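Local coordinates for protein homospermidine synthase (Legionella pneumophila subsp. pneumophila str. Philadelphia 1, PDB 2PH5) that binds NAD and probably acts as a homospermidine synthase, a transferase that makes the polyamine homospermidine, at residues Phe12-Gly25 against Thr80-Ile94. Sequence-based numbering, arbitrary orientation.
Sequences FKNRFVILGFGCVG and TLEENDFLIDVSIGI. With NAD (nicotinamide-adenine-dinucleotide), chain C.
Phe16-Leu19 and Phe86-Asp89 run side by side as parallel strands, their axes 23° apart, joined by backbone bonds that start at Phe86 N to Arg15 O and finish at Val90 N to Leu19 O. On one face, CD2 of the Phe16 ring lies 3.6 Å from Phe86 CB and also meets Ile88 CD1; Ile18 CG1 touches Val90 CG2, and helix 391-408 packs over the phenylalanines through Ile404. On the other face, CG1 of Val17 meets Thr80 CG2 and Leu87 CD1. Leu19, its CG held between the backbone N and the carbonyl carbon (chi1 81°), lays CD2 against Asp89 CA and turns CD1 to Ile94 CD1. These are neighbouring central strands of a Rossmann fold, and Gly20, Gly22 and Gly25 fit its GxGxxG turn. There Cys23 N and Val24 N bond the NAD diphosphate, the latter at 3.0 Å from NAD O2N, and a water accepts from Gly22 N and Gly25 N and donates to Val90 O. Asp89 OD2 accepts from Ser91 N, closing an Asx turn, and also from Ser91 OG, while its OD1 is bonded to Tyr110. At the far end Asp85 OD1 is gripped from opposite faces of its carboxylate, by Asn14 ND2 at 3.0 Å and Arg15 N at 3.2 Å. Asp85 OD2 sits over one face of the Arg15 guanidinium, a purely electrostatic pairing, and Glu82 OE2 adds a long salt bridge to Arg15 NH2 (3.5 Å).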
loop_
_atom_site.group_PDB
_atom_site.type_symbol
_atom_site.label_atom_id
_atom_site.label_comp_id
_atom_site.label_asym_id
_atom_site.label_seq_id
_atom_site.Cartn_x
_atom_site.Cartn_y
_atom_site.Cartn_z
ATOM N N PHE A 12 47.032 5.582 -3.003
ATOM C CA PHE A 12 46.674 5.287 -4.379
ATOM C C PHE A 12 47.346 6.292 -5.301
ATOM O O PHE A 12 47.062 7.492 -5.245
ATOM C CB PHE A 12 45.155 5.350 -4.538
ATOM C CG PHE A 12 44.657 4.746 -5.808
ATOM C CD1 PHE A 12 44.048 5.537 -6.777
ATOM C CD2 PHE A 12 44.793 3.381 -6.038
ATOM C CE1 PHE A 12 43.576 4.978 -7.964
ATOM C CE2 PHE A 12 44.328 2.808 -7.218
ATOM C CZ PHE A 12 43.715 3.610 -8.187
ATOM N N LYS A 13 48.243 5.794 -6.147
ATOM C CA LYS A 13 48.984 6.643 -7.073
ATOM C C LYS A 13 48.337 6.791 -8.448
ATOM O O LYS A 13 48.851 7.505 -9.307
ATOM C CB LYS A 13 50.416 6.114 -7.225
ATOM C CG LYS A 13 51.429 6.770 -6.286
ATOM C CD LYS A 13 51.609 8.257 -6.615
ATOM C CE LYS A 13 52.668 8.922 -5.732
ATOM N NZ LYS A 13 52.854 10.380 -6.033
ATOM N N ASN A 14 47.209 6.122 -8.655
ATOM C CA ASN A 14 46.523 6.205 -9.936
ATOM C C ASN A 14 45.287 7.085 -9.901
ATOM O O ASN A 14 45.173 7.977 -9.063
ATOM C CB ASN A 14 46.176 4.806 -10.427
ATOM C CG ASN A 14 47.384 4.088 -10.984
ATOM O OD1 ASN A 14 48.353 3.838 -10.270
ATOM N ND2 ASN A 14 47.340 3.769 -12.274
ATOM N N ARG A 15 44.358 6.848 -10.814
ATOM C CA ARG A 15 43.167 7.675 -10.836
ATOM C C ARG A 15 41.907 6.847 -10.882
ATOM O O ARG A 15 41.914 5.712 -11.348
ATOM C CB ARG A 15 43.214 8.639 -12.025
ATOM C CG ARG A 15 43.261 7.970 -13.369
ATOM C CD ARG A 15 44.526 8.331 -14.144
ATOM N NE ARG A 15 44.215 8.798 -15.498
ATOM C CZ ARG A 15 45.096 8.868 -16.491
ATOM N NH1 ARG A 15 46.353 8.493 -16.292
ATOM N NH2 ARG A 15 44.720 9.324 -17.680
ATOM N N PHE A 16 40.828 7.423 -10.367
ATOM C CA PHE A 16 39.532 6.759 -10.353
ATOM C C PHE A 16 38.627 7.381 -11.405
ATOM O O PHE A 16 38.328 8.570 -11.337
ATOM C CB PHE A 16 38.868 6.905 -8.984
ATOM C CG PHE A 16 39.387 5.951 -7.944
ATOM C CD1 PHE A 16 39.979 6.425 -6.776
ATOM C CD2 PHE A 16 39.257 4.579 -8.116
ATOM C CE1 PHE A 16 40.429 5.541 -5.795
ATOM C CE2 PHE A 16 39.705 3.690 -7.140
ATOM C CZ PHE A 16 40.289 4.173 -5.980
ATOM N N VAL A 17 38.210 6.592 -12.388
ATOM C CA VAL A 17 37.303 7.106 -13.405
ATOM C C VAL A 17 35.917 6.559 -13.082
ATOM O O VAL A 17 35.673 5.360 -13.197
ATOM C CB VAL A 17 37.667 6.640 -14.848
ATOM C CG1 VAL A 17 36.595 7.124 -15.829
ATOM C CG2 VAL A 17 39.029 7.182 -15.264
ATOM N N ILE A 18 35.005 7.418 -12.654
ATOM C CA ILE A 18 33.677 6.923 -12.363
ATOM C C ILE A 18 32.680 7.434 -13.394
ATOM O O ILE A 18 32.518 8.645 -13.575
ATOM C CB ILE A 18 33.240 7.294 -10.911
ATOM C CG1 ILE A 18 31.715 7.397 -10.847
ATOM C CG2 ILE A 18 33.984 8.533 -10.423
ATOM C CD1 ILE A 18 31.193 7.907 -9.538
ATOM N N LEU A 19 32.038 6.513 -14.109
ATOM C CA LEU A 19 31.068 6.945 -15.100
ATOM C C LEU A 19 29.695 6.766 -14.490
ATOM O O LEU A 19 29.371 5.710 -13.946
ATOM C CB LEU A 19 31.182 6.164 -16.417
ATOM C CG LEU A 19 30.521 4.796 -16.485
ATOM C CD1 LEU A 19 30.395 4.353 -17.932
ATOM C CD2 LEU A 19 31.334 3.816 -15.670
ATOM N N GLY A 20 28.897 7.818 -14.590
ATOM C CA GLY A 20 27.576 7.819 -14.005
ATOM C C GLY A 20 27.702 8.597 -12.712
ATOM O O GLY A 20 28.741 8.519 -12.056
ATOM N N PHE A 21 26.680 9.364 -12.346
ATOM C CA PHE A 21 26.735 10.126 -11.105
ATOM C C PHE A 21 25.337 10.282 -10.521
ATOM O O PHE A 21 24.896 11.390 -10.208
ATOM C CB PHE A 21 27.365 11.505 -11.343
ATOM C CG PHE A 21 28.040 12.090 -10.122
ATOM C CD1 PHE A 21 29.021 11.371 -9.442
ATOM C CD2 PHE A 21 27.719 13.374 -9.672
ATOM C CE1 PHE A 21 29.678 11.922 -8.329
ATOM C CE2 PHE A 21 28.369 13.935 -8.562
ATOM C CZ PHE A 21 29.352 13.209 -7.889
ATOM N N GLY A 22 24.643 9.155 -10.375
ATOM C CA GLY A 22 23.300 9.178 -9.828
ATOM C C GLY A 22 23.252 8.915 -8.332
ATOM O O GLY A 22 24.073 9.428 -7.560
ATOM N N CYS A 23 22.277 8.097 -7.937
ATOM C CA CYS A 23 22.054 7.717 -6.546
ATOM C C CYS A 23 23.311 7.105 -5.926
ATOM O O CYS A 23 23.789 7.559 -4.881
ATOM C CB CYS A 23 20.896 6.715 -6.471
ATOM S SG CYS A 23 19.447 7.156 -7.495
ATOM N N VAL A 24 23.841 6.072 -6.576
ATOM C CA VAL A 24 25.041 5.382 -6.102
ATOM C C VAL A 24 26.317 6.232 -6.208
ATOM O O VAL A 24 27.018 6.439 -5.217
ATOM C CB VAL A 24 25.256 4.057 -6.884
ATOM C CG1 VAL A 24 26.527 3.366 -6.410
ATOM C CG2 VAL A 24 24.060 3.142 -6.684
ATOM N N GLY A 25 26.605 6.718 -7.410
ATOM C CA GLY A 25 27.793 7.520 -7.638
ATOM C C GLY A 25 28.009 8.671 -6.677
ATOM O O GLY A 25 29.114 8.844 -6.167
ATOM N N THR A 80 40.685 7.857 -21.228
ATOM C CA THR A 80 40.680 8.289 -19.850
ATOM C C THR A 80 41.286 7.251 -18.910
ATOM O O THR A 80 41.511 7.535 -17.735
ATOM C CB THR A 80 39.242 8.624 -19.414
ATOM O OG1 THR A 80 39.281 9.577 -18.352
ATOM C CG2 THR A 80 38.522 7.372 -18.939
ATOM N N LEU A 81 41.566 6.060 -19.437
ATOM C CA LEU A 81 42.143 4.971 -18.639
ATOM C C LEU A 81 43.574 4.564 -18.993
ATOM O O LEU A 81 43.869 4.233 -20.139
ATOM C CB LEU A 81 41.257 3.730 -18.733
ATOM C CG LEU A 81 39.901 3.825 -18.061
ATOM C CD1 LEU A 81 39.106 2.579 -18.400
ATOM C CD2 LEU A 81 40.069 3.992 -16.556
ATOM N N GLU A 82 44.449 4.571 -17.991
ATOM C CA GLU A 82 45.850 4.183 -18.158
ATOM C C GLU A 82 46.040 2.878 -17.380
ATOM O O GLU A 82 45.191 2.501 -16.567
ATOM C CB GLU A 82 46.774 5.270 -17.592
ATOM C CG GLU A 82 47.981 5.631 -18.470
ATOM C CD GLU A 82 47.651 6.670 -19.541
ATOM O OE1 GLU A 82 48.579 7.119 -20.257
ATOM O OE2 GLU A 82 46.464 7.039 -19.668
ATOM N N GLU A 83 47.144 2.182 -17.613
ATOM C CA GLU A 83 47.372 0.928 -16.908
ATOM C C GLU A 83 47.300 1.111 -15.389
ATOM O O GLU A 83 47.908 2.026 -14.832
ATOM C CB GLU A 83 48.723 0.335 -17.324
ATOM C CG GLU A 83 49.092 -0.935 -16.575
ATOM C CD GLU A 83 49.873 -1.924 -17.428
ATOM O OE1 GLU A 83 49.299 -2.442 -18.422
ATOM O OE2 GLU A 83 51.057 -2.188 -17.102
ATOM N N ASN A 84 46.532 0.244 -14.731
ATOM C CA ASN A 84 46.354 0.280 -13.272
ATOM C C ASN A 84 45.310 1.265 -12.758
ATOM O O ASN A 84 45.117 1.394 -11.548
ATOM C CB ASN A 84 47.687 0.550 -12.575
ATOM C CG ASN A 84 48.688 -0.534 -12.839
ATOM O OD1 ASN A 84 48.405 -1.719 -12.612
ATOM N ND2 ASN A 84 49.870 -0.149 -13.334
ATOM N N ASP A 85 44.650 1.972 -13.668
ATOM C CA ASP A 85 43.614 2.897 -13.251
ATOM C C ASP A 85 42.398 2.065 -12.869
ATOM O O ASP A 85 42.379 0.855 -13.082
ATOM C CB ASP A 85 43.267 3.880 -14.369
ATOM C CG ASP A 85 44.302 4.976 -14.516
ATOM O OD1 ASP A 85 45.046 5.223 -13.541
ATOM O OD2 ASP A 85 44.366 5.605 -15.596
ATOM N N PHE A 86 41.382 2.705 -12.310
ATOM C CA PHE A 86 40.197 1.979 -11.885
ATOM C C PHE A 86 38.917 2.636 -12.392
ATOM O O PHE A 86 38.629 3.789 -12.067
ATOM C CB PHE A 86 40.188 1.905 -10.351
ATOM C CG PHE A 86 39.376 0.769 -9.783
ATOM C CD1 PHE A 86 39.788 0.138 -8.611
ATOM C CD2 PHE A 86 38.199 0.342 -10.394
ATOM C CE1 PHE A 86 39.043 -0.904 -8.052
ATOM C CE2 PHE A 86 37.441 -0.701 -9.843
ATOM C CZ PHE A 86 37.865 -1.323 -8.670
ATOM N N LEU A 87 38.154 1.903 -13.195
ATOM C CA LEU A 87 36.898 2.426 -13.713
ATOM C C LEU A 87 35.744 1.974 -12.819
ATOM O O LEU A 87 35.374 0.802 -12.828
ATOM C CB LEU A 87 36.658 1.935 -15.148
ATOM C CG LEU A 87 35.300 2.268 -15.793
ATOM C CD1 LEU A 87 35.100 3.771 -15.822
ATOM C CD2 LEU A 87 35.246 1.721 -17.212
ATOM N N ILE A 88 35.196 2.888 -12.025
ATOM C CA ILE A 88 34.069 2.539 -11.168
ATOM C C ILE A 88 32.821 2.751 -12.022
ATOM O O ILE A 88 32.494 3.876 -12.388
ATOM C CB ILE A 88 34.018 3.428 -9.901
ATOM C CG1 ILE A 88 35.314 3.275 -9.109
ATOM C CG2 ILE A 88 32.868 3.002 -8.998
ATOM C CD1 ILE A 88 35.420 4.222 -7.942
ATOM N N ASP A 89 32.145 1.655 -12.360
ATOM C CA ASP A 89 30.949 1.707 -13.200
ATOM C C ASP A 89 29.683 1.774 -12.360
ATOM O O ASP A 89 29.280 0.788 -11.747
ATOM C CB ASP A 89 30.914 0.468 -14.109
ATOM C CG ASP A 89 29.744 0.470 -15.099
ATOM O OD1 ASP A 89 29.685 -0.473 -15.929
ATOM O OD2 ASP A 89 28.890 1.391 -15.056
ATOM N N VAL A 90 29.062 2.947 -12.324
ATOM C CA VAL A 90 27.827 3.127 -11.573
ATOM C C VAL A 90 26.810 3.843 -12.472
ATOM O O VAL A 90 26.065 4.724 -12.025
ATOM C CB VAL A 90 28.069 3.946 -10.276
ATOM C CG1 VAL A 90 28.961 3.167 -9.322
ATOM C CG2 VAL A 90 28.701 5.279 -10.606
ATOM N N SER A 91 26.801 3.447 -13.746
ATOM C CA SER A 91 25.913 4.016 -14.760
ATOM C C SER A 91 24.765 3.084 -15.092
ATOM O O SER A 91 24.587 2.044 -14.466
ATOM C CB SER A 91 26.680 4.283 -16.060
ATOM O OG SER A 91 27.162 3.068 -16.622
ATOM N N ILE A 92 23.983 3.477 -16.090
ATOM C CA ILE A 92 22.883 2.666 -16.563
ATOM C C ILE A 92 22.882 2.766 -18.094
ATOM O O ILE A 92 23.426 3.719 -18.664
ATOM C CB ILE A 92 21.541 3.145 -15.966
ATOM C CG1 ILE A 92 20.612 1.948 -15.836
ATOM C CG2 ILE A 92 20.917 4.258 -16.812
ATOM C CD1 ILE A 92 21.059 0.981 -14.754
ATOM N N GLY A 93 22.313 1.770 -18.762
ATOM C CA GLY A 93 22.270 1.811 -20.213
ATOM C C GLY A 93 23.597 1.689 -20.956
ATOM O O GLY A 93 23.642 1.913 -22.165
ATOM N N ILE A 94 24.684 1.353 -20.264
ATOM C CA ILE A 94 25.972 1.185 -20.938
ATOM C C ILE A 94 26.465 -0.250 -20.768
ATOM O O ILE A 94 26.499 -0.781 -19.658
ATOM C CB ILE A 94 27.051 2.134 -20.393
ATOM C CG1 ILE A 94 26.588 3.582 -20.487
ATOM C CG2 ILE A 94 28.334 1.974 -21.201
ATOM C CD1 ILE A 94 27.593 4.583 -19.927
HETATM P PA NAD C . 20.788 6.546 -11.567
HETATM O O1A NAD C . 19.801 6.417 -12.695
HETATM O O2A NAD C . 20.410 7.388 -10.398
HETATM O O5B NAD C . 22.217 7.081 -12.117
HETATM C C5B NAD C . 22.808 6.500 -13.277
HETATM C C4B NAD C . 23.746 7.544 -13.913
HETATM O O4B NAD C . 24.268 6.938 -15.076
HETATM C C3B NAD C . 23.056 8.841 -14.349
HETATM O O3B NAD C . 23.711 9.970 -13.766
HETATM C C2B NAD C . 23.167 8.834 -15.848
HETATM O O2B NAD C . 23.275 10.104 -16.450
HETATM C C1B NAD C . 24.349 7.899 -16.109
HETATM N N9A NAD C . 24.315 7.168 -17.381
HETATM C C8A NAD C . 23.136 6.764 -18.032
HETATM N N7A NAD C . 23.255 6.854 -19.372
HETATM C C5A NAD C . 24.499 7.329 -19.612
HETATM C C6A NAD C . 25.166 7.612 -20.803
HETATM N N6A NAD C . 24.636 7.429 -22.013
HETATM N N1A NAD C . 26.460 8.104 -20.698
HETATM C C2A NAD C . 27.077 8.312 -19.481
HETATM N N3A NAD C . 26.442 8.033 -18.294
HETATM C C4A NAD C . 25.170 7.548 -18.397
HETATM O O3 NAD C . 21.017 5.067 -11.055
HETATM P PN NAD C . 21.986 4.425 -9.948
HETATM O O1N NAD C . 21.153 3.534 -9.106
HETATM O O2N NAD C . 22.751 5.545 -9.294
HETATM O O5D NAD C . 22.836 3.620 -11.015
HETATM C C5D NAD C . 23.909 2.755 -10.738
HETATM C C4D NAD C . 23.312 1.364 -10.781
HETATM O O4D NAD C . 23.621 0.698 -9.586
HETATM C C3D NAD C . 22.437 0.445 -11.608
HETATM O O3D NAD C . 23.185 -0.234 -12.605
HETATM C C2D NAD C . 21.874 -0.485 -10.547
HETATM O O2D NAD C . 21.437 -1.714 -11.052
HETATM C C1D NAD C . 23.011 -0.578 -9.537
HETATM N N1N NAD C . 22.628 -0.743 -8.115
HETATM C C2N NAD C . 23.059 -1.841 -7.404
HETATM C C3N NAD C . 22.685 -1.937 -6.047
HETATM C C7N NAD C . 23.117 -3.080 -5.195
HETATM O O7N NAD C . 22.717 -3.074 -3.883
HETATM N N7N NAD C . 23.874 -4.060 -5.643
HETATM C C4N NAD C . 21.883 -0.927 -5.424
HETATM C C5N NAD C . 21.460 0.178 -6.192
HETATM C C6N NAD C . 21.822 0.283 -7.522
HETATM O O HOH W 1 47.635 6.212 -14.627
HETATM O O HOH W 2 24.971 6.330 -9.957
#